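Local coordinates for plasmin and fibronectin-binding protein A (Streptococcus pneumoniae, PDB 4MR0) that acts as a surface adhesin and invasin that binds human fibronectin, plasmin, plasminogen and serum albumin, at residues K257-K262 with D281-L286; H352-S357 with D423-N428; S417-K422 with A455-K460. All coordinates share one frame; numbering follows the deposited sequence.

Contact 1 of 3, residues K257-K262 with D281-L286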
ATOM      1  N   LYS A 257      13.137   4.199  -8.704  1.00 15.71           N
ATOM      2  CA  LYS A 257      12.364   4.357  -9.920  1.00 18.39           C
ATOM      3  C   LYS A 257      12.705   3.397 -11.038  1.00 17.15           C
ATOM      4  O   LYS A 257      13.831   2.920 -11.155  1.00 16.38           O
ATOM      5  CB  LYS A 257      12.486   5.795 -10.417  1.00 22.64           C
ATOM      6  CG  LYS A 257      13.905   6.287 -10.576  1.00 27.53           C
ATOM      7  CD  LYS A 257      13.923   7.810 -10.713  1.00 35.30           C
ATOM      8  CE  LYS A 257      13.069   8.282 -11.882  1.00 36.49           C
ATOM      9  NZ  LYS A 257      12.991   9.772 -11.956  1.00 40.51           N
ATOM     10  N   ASN A 258      11.697   3.131 -11.859  1.00 18.48           N
ATOM     11  CA  ASN A 258      11.806   2.235 -12.999  1.00 19.05           C
ATOM     12  C   ASN A 258      12.411   0.889 -12.624  1.00 18.98           C
ATOM     13  O   ASN A 258      13.370   0.418 -13.244  1.00 19.68           O
ATOM     14  CB  ASN A 258      12.619   2.893 -14.116  1.00 20.08           C
ATOM     15  CG  ASN A 258      12.517   2.134 -15.430  1.00 21.52           C
ATOM     16  OD1 ASN A 258      11.491   1.530 -15.730  1.00 21.85           O
ATOM     17  ND2 ASN A 258      13.579   2.176 -16.224  1.00 24.10           N
ATOM     18  N   VAL A 259      11.837   0.269 -11.602  1.00 17.76           N
ATOM     19  CA  VAL A 259      12.299  -1.034 -11.155  1.00 15.80           C
ATOM     20  C   VAL A 259      11.155  -2.035 -11.250  1.00 15.46           C
ATOM     21  O   VAL A 259      10.012  -1.710 -10.942  1.00 12.05           O
ATOM     22  CB  VAL A 259      12.772  -1.009  -9.686  1.00 16.67           C
ATOM     23  CG1 VAL A 259      13.255  -2.402  -9.288  1.00 17.14           C
ATOM     24  CG2 VAL A 259      13.875   0.030  -9.495  1.00 15.99           C
ATOM     25  N   THR A 260      11.468  -3.250 -11.689  1.00 14.94           N
ATOM     26  CA  THR A 260      10.461  -4.296 -11.781  1.00 15.68           C
ATOM     27  C   THR A 260      10.694  -5.235 -10.596  1.00 15.82           C
ATOM     28  O   THR A 260      11.732  -5.882 -10.519  1.00 16.38           O
ATOM     29  CB  THR A 260      10.598  -5.088 -13.105  1.00 17.18           C
ATOM     30  OG1 THR A 260      10.358  -4.208 -14.207  1.00 15.48           O
ATOM     31  CG2 THR A 260       9.591  -6.232 -13.158  1.00 17.00           C
ATOM     32  N   PHE A 261       9.739  -5.291  -9.674  1.00 16.86           N
ATOM     33  CA  PHE A 261       9.841  -6.153  -8.496  1.00 17.68           C
ATOM     34  C   PHE A 261       9.043  -7.425  -8.728  1.00 18.36           C
ATOM     35  O   PHE A 261       7.841  -7.367  -8.986  1.00 19.42           O
ATOM     36  CB  PHE A 261       9.282  -5.449  -7.263  1.00 15.60           C
ATOM     37  CG  PHE A 261       9.972  -4.165  -6.933  1.00 15.16           C
ATOM     38  CD1 PHE A 261       9.640  -2.987  -7.599  1.00 14.41           C
ATOM     39  CD2 PHE A 261      10.931  -4.125  -5.923  1.00 15.64           C
ATOM     40  CE1 PHE A 261      10.254  -1.787  -7.265  1.00 12.59           C
ATOM     41  CE2 PHE A 261      11.555  -2.934  -5.580  1.00 14.22           C
ATOM     42  CZ  PHE A 261      11.209  -1.755  -6.251  1.00 15.11           C
ATOM     43  N   LYS A 262       9.697  -8.576  -8.607  1.00 18.31           N
ATOM     44  CA  LYS A 262       9.016  -9.839  -8.851  1.00 18.86           C
ATOM     45  C   LYS A 262       8.971 -10.854  -7.722  1.00 17.50           C
ATOM     46  O   LYS A 262       9.942 -11.049  -6.987  1.00 17.28           O
ATOM     47  CB  LYS A 262       9.647 -10.555 -10.047  1.00 22.26           C
ATOM     48  CG  LYS A 262       9.625  -9.812 -11.364  1.00 26.98           C
ATOM     49  CD  LYS A 262      10.230 -10.698 -12.449  1.00 30.70           C
ATOM     50  CE  LYS A 262      10.244 -10.008 -13.806  1.00 33.83           C
ATOM     51  NZ  LYS A 262      10.776 -10.921 -14.860  1.00 36.07           N
ATOM     52  N   ASP A 281       8.770   5.578  -8.034  1.00 14.70           N
ATOM     53  CA  ASP A 281       8.198   6.056  -9.287  1.00 15.75           C
ATOM     54  C   ASP A 281       8.406   5.130 -10.487  1.00 15.43           C
ATOM     55  O   ASP A 281       9.439   4.469 -10.601  1.00 16.19           O
ATOM     56  CB  ASP A 281       8.792   7.448  -9.575  1.00 18.55           C
ATOM     57  CG  ASP A 281       8.197   8.125 -10.814  1.00 24.63           C
ATOM     58  OD1 ASP A 281       7.036   7.845 -11.177  1.00 25.97           O
ATOM     59  OD2 ASP A 281       8.900   8.967 -11.416  1.00 28.80           O
ATOM     60  N   ASN A 282       7.395   5.080 -11.354  1.00 13.78           N
ATOM     61  CA  ASN A 282       7.444   4.313 -12.602  1.00 15.32           C
ATOM     62  C   ASN A 282       7.958   2.877 -12.470  1.00 14.89           C
ATOM     63  O   ASN A 282       8.726   2.395 -13.309  1.00 14.63           O
ATOM     64  CB  ASN A 282       8.301   5.096 -13.607  1.00 17.06           C
ATOM     65  CG  ASN A 282       8.159   4.582 -15.029  1.00 21.77           C
ATOM     66  OD1 ASN A 282       7.068   4.214 -15.462  1.00 21.09           O
ATOM     67  ND2 ASN A 282       9.264   4.570 -15.766  1.00 22.56           N
ATOM     68  N   SER A 283       7.503   2.188 -11.431  1.00 14.08           N
ATOM     69  CA  SER A 283       7.926   0.822 -11.176  1.00 15.02           C
ATOM     70  C   SER A 283       6.773  -0.154 -11.332  1.00 15.73           C
ATOM     71  O   SER A 283       5.612   0.247 -11.449  1.00 15.06           O
ATOM     72  CB  SER A 283       8.504   0.710  -9.763  1.00 15.57           C
ATOM     73  OG  SER A 283       9.674   1.497  -9.641  1.00 16.37           O
ATOM     74  N   ARG A 284       7.114  -1.439 -11.317  1.00 14.76           N
ATOM     75  CA  ARG A 284       6.145  -2.512 -11.467  1.00 15.41           C
ATOM     76  C   ARG A 284       6.323  -3.534 -10.351  1.00 14.83           C
ATOM     77  O   ARG A 284       7.434  -4.009 -10.100  1.00 15.93           O
ATOM     78  CB  ARG A 284       6.341  -3.196 -12.825  1.00 15.95           C
ATOM     79  CG  ARG A 284       6.092  -2.273 -14.018  1.00 17.76           C
ATOM     80  CD  ARG A 284       7.011  -2.628 -15.182  1.00 19.41           C
ATOM     81  NE  ARG A 284       8.409  -2.304 -14.891  1.00 20.07           N
ATOM     82  CZ  ARG A 284       8.895  -1.065 -14.806  1.00 19.79           C
ATOM     83  NH1 ARG A 284       8.102  -0.014 -14.993  1.00 18.35           N
ATOM     84  NH2 ARG A 284      10.180  -0.877 -14.533  1.00 21.82           N
ATOM     85  N   PHE A 285       5.225  -3.862  -9.685  1.00 13.53           N
ATOM     86  CA  PHE A 285       5.241  -4.829  -8.597  1.00 14.83           C
ATOM     87  C   PHE A 285       4.443  -6.027  -9.074  1.00 14.40           C
ATOM     88  O   PHE A 285       3.212  -6.036  -9.034  1.00 12.87           O
ATOM     89  CB  PHE A 285       4.641  -4.199  -7.338  1.00 15.29           C
ATOM     90  CG  PHE A 285       5.441  -3.038  -6.823  1.00 14.41           C
ATOM     91  CD1 PHE A 285       5.377  -1.796  -7.456  1.00 15.40           C
ATOM     92  CD2 PHE A 285       6.331  -3.209  -5.773  1.00 15.61           C
ATOM     93  CE1 PHE A 285       6.189  -0.740  -7.041  1.00 14.08           C
ATOM     94  CE2 PHE A 285       7.148  -2.162  -5.348  1.00 15.37           C
ATOM     95  CZ  PHE A 285       7.082  -0.928  -5.988  1.00 15.96           C
ATOM     96  N   LEU A 286       5.174  -7.040  -9.526  1.00 14.30           N
ATOM     97  CA  LEU A 286       4.573  -8.233 -10.086  1.00 16.77           C
ATOM     98  C   LEU A 286       4.636  -9.517  -9.268  1.00 16.90           C
ATOM     99  O   LEU A 286       5.698 -10.132  -9.136  1.00 18.29           O
ATOM    100  CB  LEU A 286       5.200  -8.495 -11.459  1.00 17.82           C
ATOM    101  CG  LEU A 286       5.328  -7.280 -12.388  1.00 19.67           C
ATOM    102  CD1 LEU A 286       6.019  -7.702 -13.676  1.00 21.22           C
ATOM    103  CD2 LEU A 286       3.942  -6.694 -12.678  1.00 21.15           C
TER
HETATM  104  O   HOH W   1      13.065  -1.657 -14.829  1.00 23.41           O
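R284 runs alongside N258 and crosses T260 at a slant, its guanidinium bonding to both. The NE-H reaches T260 OG1 at 2.8 Å, nearly straight and within the guanidinium plane. NH2 bonds N258 OD1 at 3.0 Å from above the amide plane, and NH1 turns back to N282 O, so three bonds fix the group's rotation. Arginine suits a partly exposed position where several oxygens lie within one side chain's reach. On the other face of the sheet, the buried rings of F261 and F285 lie side by side, planes 7° apart but slid so far that they barely overlap; F261 CD1 is 3.5 Å from F285 CE2. Such repetition of like residues on successive coils is characteristic of a parallel beta-helix, and F336 extends the aromatic row beyond F285. Backbone bonds hold the coils in step: F261 N meets R284 O at 2.7 Å, and L286 N meets F261 O at 2.7 Å. At the bend, N258 and N282 both have positive phi, which asparagine tolerates well, and their amides run side by side, 14° apart. S283 OG accepts from V259 N at 3.2 Å and donates to D281 O. Farther out, N333 holds D281 OD1 and S334 OG accepts from S283 N.

Contact 2 of 3, residues H352-S357 with D423-N428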
ATOM      1  N   HIS A 352      -0.909  -1.453   8.670  1.00 16.15           N
ATOM      2  CA  HIS A 352      -1.955  -2.030   9.506  1.00 18.56           C
ATOM      3  C   HIS A 352      -1.662  -1.940  10.998  1.00 19.06           C
ATOM      4  O   HIS A 352      -2.166  -2.757  11.768  1.00 19.14           O
ATOM      5  CB  HIS A 352      -2.068  -3.500   9.151  1.00 18.43           C
ATOM      6  CG  HIS A 352      -0.754  -4.215   9.231  1.00 20.34           C
ATOM      7  ND1 HIS A 352       0.158  -4.215   8.196  1.00 20.32           N
ATOM      8  CD2 HIS A 352      -0.159  -4.876  10.254  1.00 20.80           C
ATOM      9  CE1 HIS A 352       1.255  -4.844   8.577  1.00 20.76           C
ATOM     10  NE2 HIS A 352       1.089  -5.254   9.822  1.00 22.35           N
ATOM     11  N   TYR A 353      -0.871  -0.963  11.415  1.00 18.53           N
ATOM     12  CA  TYR A 353      -0.516  -0.876  12.822  1.00 19.73           C
ATOM     13  C   TYR A 353      -0.233   0.534  13.306  1.00 19.53           C
ATOM     14  O   TYR A 353       0.361   1.341  12.592  1.00 18.80           O
ATOM     15  CB  TYR A 353       0.715  -1.761  13.052  1.00 19.96           C
ATOM     16  CG  TYR A 353       1.302  -1.735  14.445  1.00 21.55           C
ATOM     17  CD1 TYR A 353       0.664  -2.369  15.508  1.00 21.52           C
ATOM     18  CD2 TYR A 353       2.523  -1.106  14.692  1.00 23.58           C
ATOM     19  CE1 TYR A 353       1.232  -2.383  16.785  1.00 22.63           C
ATOM     20  CE2 TYR A 353       3.099  -1.112  15.964  1.00 24.02           C
ATOM     21  CZ  TYR A 353       2.448  -1.754  17.004  1.00 23.81           C
ATOM     22  OH  TYR A 353       3.020  -1.771  18.258  1.00 25.94           O
ATOM     23  N   GLN A 354      -0.670   0.819  14.531  1.00 19.43           N
ATOM     24  CA  GLN A 354      -0.445   2.112  15.162  1.00 20.23           C
ATOM     25  C   GLN A 354      -0.737   1.980  16.651  1.00 20.60           C
ATOM     26  O   GLN A 354      -1.514   1.123  17.058  1.00 21.07           O
ATOM     27  CB  GLN A 354      -1.343   3.203  14.550  1.00 19.35           C
ATOM     28  CG  GLN A 354      -2.828   3.091  14.893  1.00 19.09           C
ATOM     29  CD  GLN A 354      -3.628   4.306  14.428  1.00 20.26           C
ATOM     30  OE1 GLN A 354      -4.551   4.184  13.620  1.00 22.89           O
ATOM     31  NE2 GLN A 354      -3.274   5.482  14.941  1.00 19.80           N
ATOM     32  N   THR A 355      -0.098   2.819  17.460  1.00 21.42           N
ATOM     33  CA  THR A 355      -0.311   2.814  18.908  1.00 21.56           C
ATOM     34  C   THR A 355      -0.189   4.255  19.393  1.00 23.04           C
ATOM     35  O   THR A 355       0.167   5.149  18.622  1.00 22.82           O
ATOM     36  CB  THR A 355       0.757   1.993  19.658  1.00 21.40           C
ATOM     37  OG1 THR A 355       2.006   2.683  19.588  1.00 20.15           O
ATOM     38  CG2 THR A 355       0.916   0.606  19.052  1.00 21.94           C
ATOM     39  N   LEU A 356      -0.468   4.483  20.671  1.00 23.93           N
ATOM     40  CA  LEU A 356      -0.357   5.830  21.222  1.00 24.14           C
ATOM     41  C   LEU A 356       1.078   6.323  21.097  1.00 24.74           C
ATOM     42  O   LEU A 356       1.335   7.532  21.118  1.00 24.74           O
ATOM     43  CB  LEU A 356      -0.754   5.838  22.701  1.00 26.71           C
ATOM     44  CG  LEU A 356      -2.223   5.597  23.052  1.00 29.06           C
ATOM     45  CD1 LEU A 356      -2.368   5.531  24.572  1.00 31.46           C
ATOM     46  CD2 LEU A 356      -3.086   6.715  22.479  1.00 28.27           C
ATOM     47  N   SER A 357       2.007   5.379  20.960  1.00 24.10           N
ATOM     48  CA  SER A 357       3.432   5.693  20.867  1.00 25.32           C
ATOM     49  C   SER A 357       4.010   5.867  19.460  1.00 24.40           C
ATOM     50  O   SER A 357       5.210   6.091  19.319  1.00 24.72           O
ATOM     51  CB  SER A 357       4.242   4.621  21.602  1.00 25.87           C
ATOM     52  OG  SER A 357       3.870   4.564  22.965  1.00 31.49           O
ATOM     53  N   ASP A 423      -7.420   2.763  23.989  1.00 37.28           N
ATOM     54  CA  ASP A 423      -6.740   4.031  23.755  1.00 35.93           C
ATOM     55  C   ASP A 423      -7.429   4.971  22.773  1.00 34.39           C
ATOM     56  O   ASP A 423      -8.133   4.540  21.864  1.00 35.18           O
ATOM     57  CB  ASP A 423      -5.316   3.770  23.261  1.00 36.61           C
ATOM     58  CG  ASP A 423      -4.531   2.875  24.193  1.00 37.94           C
ATOM     59  OD1 ASP A 423      -4.381   3.242  25.377  1.00 39.02           O
ATOM     60  OD2 ASP A 423      -4.069   1.805  23.739  1.00 36.55           O
ATOM     61  N   LEU A 424      -7.213   6.266  22.971  1.00 33.32           N
ATOM     62  CA  LEU A 424      -7.778   7.284  22.097  1.00 32.71           C
ATOM     63  C   LEU A 424      -6.721   7.511  21.019  1.00 30.43           C
ATOM     64  O   LEU A 424      -5.916   8.438  21.102  1.00 30.71           O
ATOM     65  CB  LEU A 424      -8.024   8.576  22.877  1.00 33.28           C
ATOM     66  CG  LEU A 424      -9.027   9.570  22.286  1.00 35.69           C
ATOM     67  CD1 LEU A 424      -9.039  10.831  23.142  1.00 35.59           C
ATOM     68  CD2 LEU A 424      -8.661   9.909  20.847  1.00 35.74           C
ATOM     69  N   LEU A 425      -6.723   6.641  20.015  1.00 29.95           N
ATOM     70  CA  LEU A 425      -5.751   6.713  18.931  1.00 26.78           C
ATOM     71  C   LEU A 425      -5.956   7.856  17.956  1.00 26.73           C
ATOM     72  O   LEU A 425      -7.064   8.367  17.791  1.00 25.80           O
ATOM     73  CB  LEU A 425      -5.743   5.402  18.145  1.00 25.26           C
ATOM     74  CG  LEU A 425      -5.321   4.140  18.897  1.00 23.87           C
ATOM     75  CD1 LEU A 425      -5.403   2.949  17.959  1.00 21.48           C
ATOM     76  CD2 LEU A 425      -3.906   4.310  19.445  1.00 23.22           C
ATOM     77  N   ASP A 426      -4.868   8.240  17.302  1.00 24.63           N
ATOM     78  CA  ASP A 426      -4.898   9.298  16.307  1.00 24.17           C
ATOM     79  C   ASP A 426      -5.284   8.607  14.999  1.00 22.26           C
ATOM     80  O   ASP A 426      -4.426   8.319  14.163  1.00 22.27           O
ATOM     81  CB  ASP A 426      -3.509   9.931  16.180  1.00 25.12           C
ATOM     82  CG  ASP A 426      -3.503  11.171  15.296  1.00 28.34           C
ATOM     83  OD1 ASP A 426      -4.561  11.519  14.724  1.00 26.36           O
ATOM     84  OD2 ASP A 426      -2.429  11.800  15.177  1.00 29.09           O
ATOM     85  N   LEU A 427      -6.575   8.319  14.842  1.00 18.52           N
ATOM     86  CA  LEU A 427      -7.065   7.651  13.645  1.00 17.04           C
ATOM     87  C   LEU A 427      -6.961   8.556  12.421  1.00 14.95           C
ATOM     88  O   LEU A 427      -6.757   9.763  12.547  1.00 16.46           O
ATOM     89  CB  LEU A 427      -8.513   7.192  13.857  1.00 17.97           C
ATOM     90  CG  LEU A 427      -8.715   6.289  15.087  1.00 17.23           C
ATOM     91  CD1 LEU A 427     -10.205   6.053  15.302  1.00 17.29           C
ATOM     92  CD2 LEU A 427      -7.974   4.965  14.903  1.00 14.93           C
ATOM     93  N   ASN A 428      -7.099   7.960  11.240  1.00 14.47           N
ATOM     94  CA  ASN A 428      -6.997   8.684   9.970  1.00 14.85           C
ATOM     95  C   ASN A 428      -7.691  10.045   9.920  1.00 15.78           C
ATOM     96  O   ASN A 428      -8.862  10.167  10.267  1.00 15.76           O
ATOM     97  CB  ASN A 428      -7.556   7.832   8.821  1.00 14.31           C
ATOM     98  CG  ASN A 428      -6.770   6.556   8.588  1.00 14.95           C
ATOM     99  OD1 ASN A 428      -5.543   6.546   8.647  1.00 14.67           O
ATOM    100  ND2 ASN A 428      -7.480   5.474   8.291  1.00 14.97           N
TER
HETATM  101  O   HOH W   2      -7.024   5.157  11.518  1.00 18.71           O
HETATM  102  O   HOH W   3      -2.396   7.459  18.248  1.00 24.12           O
HETATM  103  O   HOH W   4      -1.662   2.251  21.971  1.00 32.31           O
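Q354, L356 and L425 join two long loops that leave the parallel beta-helix on the way to strands 364-372 and 431-440. Between residues 352-357 and 423-428, Q354 makes the direct polar link: its NE2 donates to D426 O at 3.2 Å and 168°. The acceptor lies in the plane of the glutamine amide, whereas the donor stands well above the carbonyl plane of D426. N360 ND2, from the same loop as Q354, is a second donor to D426 O, and the OE1 branch of Q354 is held by T382; a long side chain with a donor and an acceptor suits this place between loops. Beyond CG the chain is extended (chi2 172°), carrying CD away from the Q354 backbone, toward residues 425-427. L425 packs by its two methyls: CD1 lies 4.0 Å from Q354 CG, and CD2 lies 3.7 Å from L356 N. L356 CG rests 3.6 Å from D423 CB, the two side chains crossing at a slant. Inverse gamma turns centred on L424 and D426 kink the second loop. One water accepts from L356 N at 2.8 Å and donates to D423 OD2 at 3.0 Å; another accepts from D426 N at 2.8 Å and donates only weakly to T355 O. D426 O thus has two amide donors and the Q354 amide is fixed at both ends, while the outer L356/D423 end relies on packing and a well-made water bridge.

Contact 3 of 3, residues S417-K422 with A455-K460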
ATOM      1  N   SER A 417      -9.766   1.944  10.853  1.00 19.12           N
ATOM      2  CA  SER A 417      -9.238   2.244  12.175  1.00 18.70           C
ATOM      3  C   SER A 417      -8.697   0.992  12.856  1.00 20.38           C
ATOM      4  O   SER A 417      -9.345  -0.052  12.861  1.00 20.93           O
ATOM      5  CB  SER A 417     -10.333   2.872  13.040  1.00 21.54           C
ATOM      6  OG  SER A 417     -10.799   4.088  12.469  1.00 23.25           O
ATOM      7  N   TYR A 418      -7.503   1.110  13.431  1.00 21.16           N
ATOM      8  CA  TYR A 418      -6.852   0.002  14.125  1.00 22.86           C
ATOM      9  C   TYR A 418      -7.740  -0.493  15.271  1.00 24.59           C
ATOM     10  O   TYR A 418      -8.258   0.309  16.046  1.00 23.89           O
ATOM     11  CB  TYR A 418      -5.505   0.460  14.689  1.00 22.61           C
ATOM     12  CG  TYR A 418      -4.661  -0.667  15.254  1.00 23.16           C
ATOM     13  CD1 TYR A 418      -4.137  -1.653  14.417  1.00 23.39           C
ATOM     14  CD2 TYR A 418      -4.395  -0.754  16.625  1.00 23.96           C
ATOM     15  CE1 TYR A 418      -3.368  -2.703  14.925  1.00 24.34           C
ATOM     16  CE2 TYR A 418      -3.628  -1.805  17.146  1.00 24.20           C
ATOM     17  CZ  TYR A 418      -3.120  -2.775  16.289  1.00 24.20           C
ATOM     18  OH  TYR A 418      -2.375  -3.825  16.783  1.00 24.64           O
ATOM     19  N   LYS A 419      -7.913  -1.808  15.370  1.00 27.44           N
ATOM     20  CA  LYS A 419      -8.740  -2.393  16.425  1.00 31.21           C
ATOM     21  C   LYS A 419      -8.130  -2.140  17.801  1.00 32.03           C
ATOM     22  O   LYS A 419      -7.148  -2.776  18.180  1.00 32.59           O
ATOM     23  CB  LYS A 419      -8.906  -3.897  16.197  1.00 33.55           C
ATOM     24  CG  LYS A 419      -9.780  -4.590  17.236  1.00 37.80           C
ATOM     25  CD  LYS A 419     -10.195  -5.972  16.768  1.00 41.82           C
ATOM     26  CE  LYS A 419     -11.185  -6.608  17.730  1.00 44.66           C
ATOM     27  NZ  LYS A 419     -11.769  -7.861  17.170  1.00 46.09           N
ATOM     28  N   ASN A 420      -8.725  -1.205  18.538  1.00 32.49           N
ATOM     29  CA  ASN A 420      -8.265  -0.828  19.872  1.00 34.84           C
ATOM     30  C   ASN A 420      -9.390  -0.081  20.594  1.00 35.85           C
ATOM     31  O   ASN A 420      -9.784   1.008  20.173  1.00 35.92           O
ATOM     32  CB  ASN A 420      -7.040   0.083  19.760  1.00 35.04           C
ATOM     33  CG  ASN A 420      -6.499   0.503  21.110  1.00 35.80           C
ATOM     34  OD1 ASN A 420      -7.258   0.852  22.015  1.00 37.18           O
ATOM     35  ND2 ASN A 420      -5.177   0.490  21.249  1.00 35.54           N
ATOM     36  N   THR A 421      -9.894  -0.652  21.684  1.00 36.09           N
ATOM     37  CA  THR A 421     -10.981  -0.026  22.433  1.00 37.05           C
ATOM     38  C   THR A 421     -10.548   0.593  23.758  1.00 37.73           C
ATOM     39  O   THR A 421     -11.385   1.056  24.532  1.00 38.87           O
ATOM     40  CB  THR A 421     -12.095  -1.042  22.728  1.00 37.34           C
ATOM     41  OG1 THR A 421     -11.545  -2.166  23.430  1.00 37.41           O
ATOM     42  CG2 THR A 421     -12.730  -1.522  21.432  1.00 36.98           C
ATOM     43  N   LYS A 422      -9.244   0.616  24.013  1.00 38.47           N
ATOM     44  CA  LYS A 422      -8.731   1.168  25.261  1.00 37.57           C
ATOM     45  C   LYS A 422      -8.099   2.543  25.111  1.00 37.35           C
ATOM     46  O   LYS A 422      -8.220   3.389  25.996  1.00 35.84           O
ATOM     47  CB  LYS A 422      -7.697   0.218  25.864  1.00 39.83           C
ATOM     48  CG  LYS A 422      -8.215  -1.180  26.176  1.00 41.27           C
ATOM     49  CD  LYS A 422      -7.070  -2.080  26.620  1.00 44.08           C
ATOM     50  CE  LYS A 422      -7.554  -3.477  26.988  1.00 44.80           C
ATOM     51  NZ  LYS A 422      -6.402  -4.338  27.391  1.00 44.70           N
ATOM     52  N   ALA A 455     -17.941   1.517  17.097  1.00 32.99           N
ATOM     53  CA  ALA A 455     -18.372   2.636  17.921  1.00 32.50           C
ATOM     54  C   ALA A 455     -17.559   2.640  19.211  1.00 33.46           C
ATOM     55  O   ALA A 455     -17.503   3.644  19.925  1.00 32.41           O
ATOM     56  CB  ALA A 455     -19.855   2.505  18.238  1.00 32.60           C
ATOM     57  N   GLU A 456     -16.921   1.509  19.501  1.00 34.56           N
ATOM     58  CA  GLU A 456     -16.116   1.375  20.709  1.00 35.87           C
ATOM     59  C   GLU A 456     -14.747   2.047  20.622  1.00 34.76           C
ATOM     60  O   GLU A 456     -14.116   2.294  21.650  1.00 33.53           O
ATOM     61  CB  GLU A 456     -15.934  -0.104  21.069  1.00 40.13           C
ATOM     62  CG  GLU A 456     -17.193  -0.781  21.593  1.00 44.55           C
ATOM     63  CD  GLU A 456     -16.899  -2.104  22.281  1.00 46.81           C
ATOM     64  OE1 GLU A 456     -16.508  -3.068  21.589  1.00 48.14           O
ATOM     65  OE2 GLU A 456     -17.051  -2.174  23.521  1.00 48.89           O
ATOM     66  N   TYR A 457     -14.279   2.338  19.410  1.00 32.70           N
ATOM     67  CA  TYR A 457     -12.980   2.994  19.267  1.00 30.70           C
ATOM     68  C   TYR A 457     -13.116   4.443  19.722  1.00 30.46           C
ATOM     69  O   TYR A 457     -13.998   5.169  19.261  1.00 31.05           O
ATOM     70  CB  TYR A 457     -12.488   2.930  17.816  1.00 29.73           C
ATOM     71  CG  TYR A 457     -12.354   1.525  17.257  1.00 29.59           C
ATOM     72  CD1 TYR A 457     -12.284   0.408  18.099  1.00 30.11           C
ATOM     73  CD2 TYR A 457     -12.281   1.313  15.881  1.00 28.28           C
ATOM     74  CE1 TYR A 457     -12.147  -0.882  17.578  1.00 27.27           C
ATOM     75  CE2 TYR A 457     -12.142   0.036  15.354  1.00 27.86           C
ATOM     76  CZ  TYR A 457     -12.076  -1.058  16.204  1.00 29.07           C
ATOM     77  OH  TYR A 457     -11.953  -2.318  15.666  1.00 28.92           O
ATOM     78  N   LEU A 458     -12.234   4.854  20.626  1.00 29.51           N
ATOM     79  CA  LEU A 458     -12.257   6.196  21.202  1.00 30.97           C
ATOM     80  C   LEU A 458     -11.738   7.340  20.335  1.00 30.70           C
ATOM     81  O   LEU A 458     -12.162   8.484  20.502  1.00 30.59           O
ATOM     82  CB  LEU A 458     -11.500   6.185  22.533  1.00 32.80           C
ATOM     83  CG  LEU A 458     -12.216   5.576  23.749  1.00 35.10           C
ATOM     84  CD1 LEU A 458     -12.904   4.268  23.377  1.00 35.97           C
ATOM     85  CD2 LEU A 458     -11.205   5.357  24.865  1.00 35.20           C
ATOM     86  N   GLY A 459     -10.819   7.041  19.420  1.00 30.05           N
ATOM     87  CA  GLY A 459     -10.277   8.080  18.563  1.00 28.50           C
ATOM     88  C   GLY A 459     -11.305   8.652  17.600  1.00 28.34           C
ATOM     89  O   GLY A 459     -12.495   8.347  17.695  1.00 28.02           O
ATOM     90  N   LYS A 460     -10.845   9.478  16.664  1.00 25.99           N
ATOM     91  CA  LYS A 460     -11.738  10.082  15.686  1.00 25.23           C
ATOM     92  C   LYS A 460     -11.169  10.113  14.270  1.00 22.83           C
ATOM     93  O   LYS A 460      -9.970  10.307  14.070  1.00 22.18           O
ATOM     94  CB  LYS A 460     -12.089  11.511  16.108  1.00 26.37           C
ATOM     95  CG  LYS A 460     -12.854  11.608  17.418  1.00 30.06           C
ATOM     96  CD  LYS A 460     -13.134  13.060  17.776  1.00 33.45           C
ATOM     97  CE  LYS A 460     -13.809  13.175  19.140  1.00 36.41           C
ATOM     98  NZ  LYS A 460     -14.073  14.596  19.516  1.00 39.85           N
TER
HETATM   99  O   HOH W   5     -10.677  -2.443  13.082  1.00 33.34           O
HETATM  100  O   HOH W   6     -10.067   3.140  21.498  1.00 36.05           O
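Y457 pushes its ring into the curve of residues S417-T421, and this is the tightly packed part of the contact. The carbonyl oxygen Y418 O sits over the centre of one ring face, 3.9 Å above the plane. Around the ring, N420 O comes within 3.3 Å of Y457 CD1, S417 CB within 3.8 Å of Y457 CD2, and the methyl T421 CG2 meets the edge in plane. At the tip, Y457 OH is 3.3 Å from K419 CA. Tyrosine suits the spot because its flat ring fits against the backbone, with its C-H rim near carbonyl oxygens, while its hydroxyl reaches water: one water links Y457 OH, at 2.9 Å, to S417 O. The buried S417 is tied by its OG to A451 O. The outer side is looser and more exposed. There T421 CG2 touches E456 CB at 3.5 Å, and a second water joins N420 O to L458 N. No direct hydrogen bond passes between the segments, so shape and water do the joining. Within residues 417-422, N420 OD1 accepts from K422 N at 2.8 Å, forming an Asx turn, and also from D423 N, a role for which a short amide side chain is well fitted. Both segments are irregular loops following neighbouring parallel strands, 410-415 and 445-451: loops leaving successive coils and stacking beside the helix, as in the pectate lyase-like parallel beta-helix family.

From the N terminus, contact 1 comes first, closing the short path from residues 257-262 to 281-286, and so joins neighbouring coils within the body of the beta-helix. It is complete before contact 2 opens, lies across the chain's centre from the other two, and has no touch with them. Contact 2 opens at 352-357; contact 3 opens at 417-422 before contact 2 closes at 423-428, and itself closes at 455-460. These two therefore cross, and they meet in space, with centres about 8 Å apart. The continuous run 417-428 serves both, so the loops before strands 364-372, 431-440 and 462-473 form one packed group along the helix.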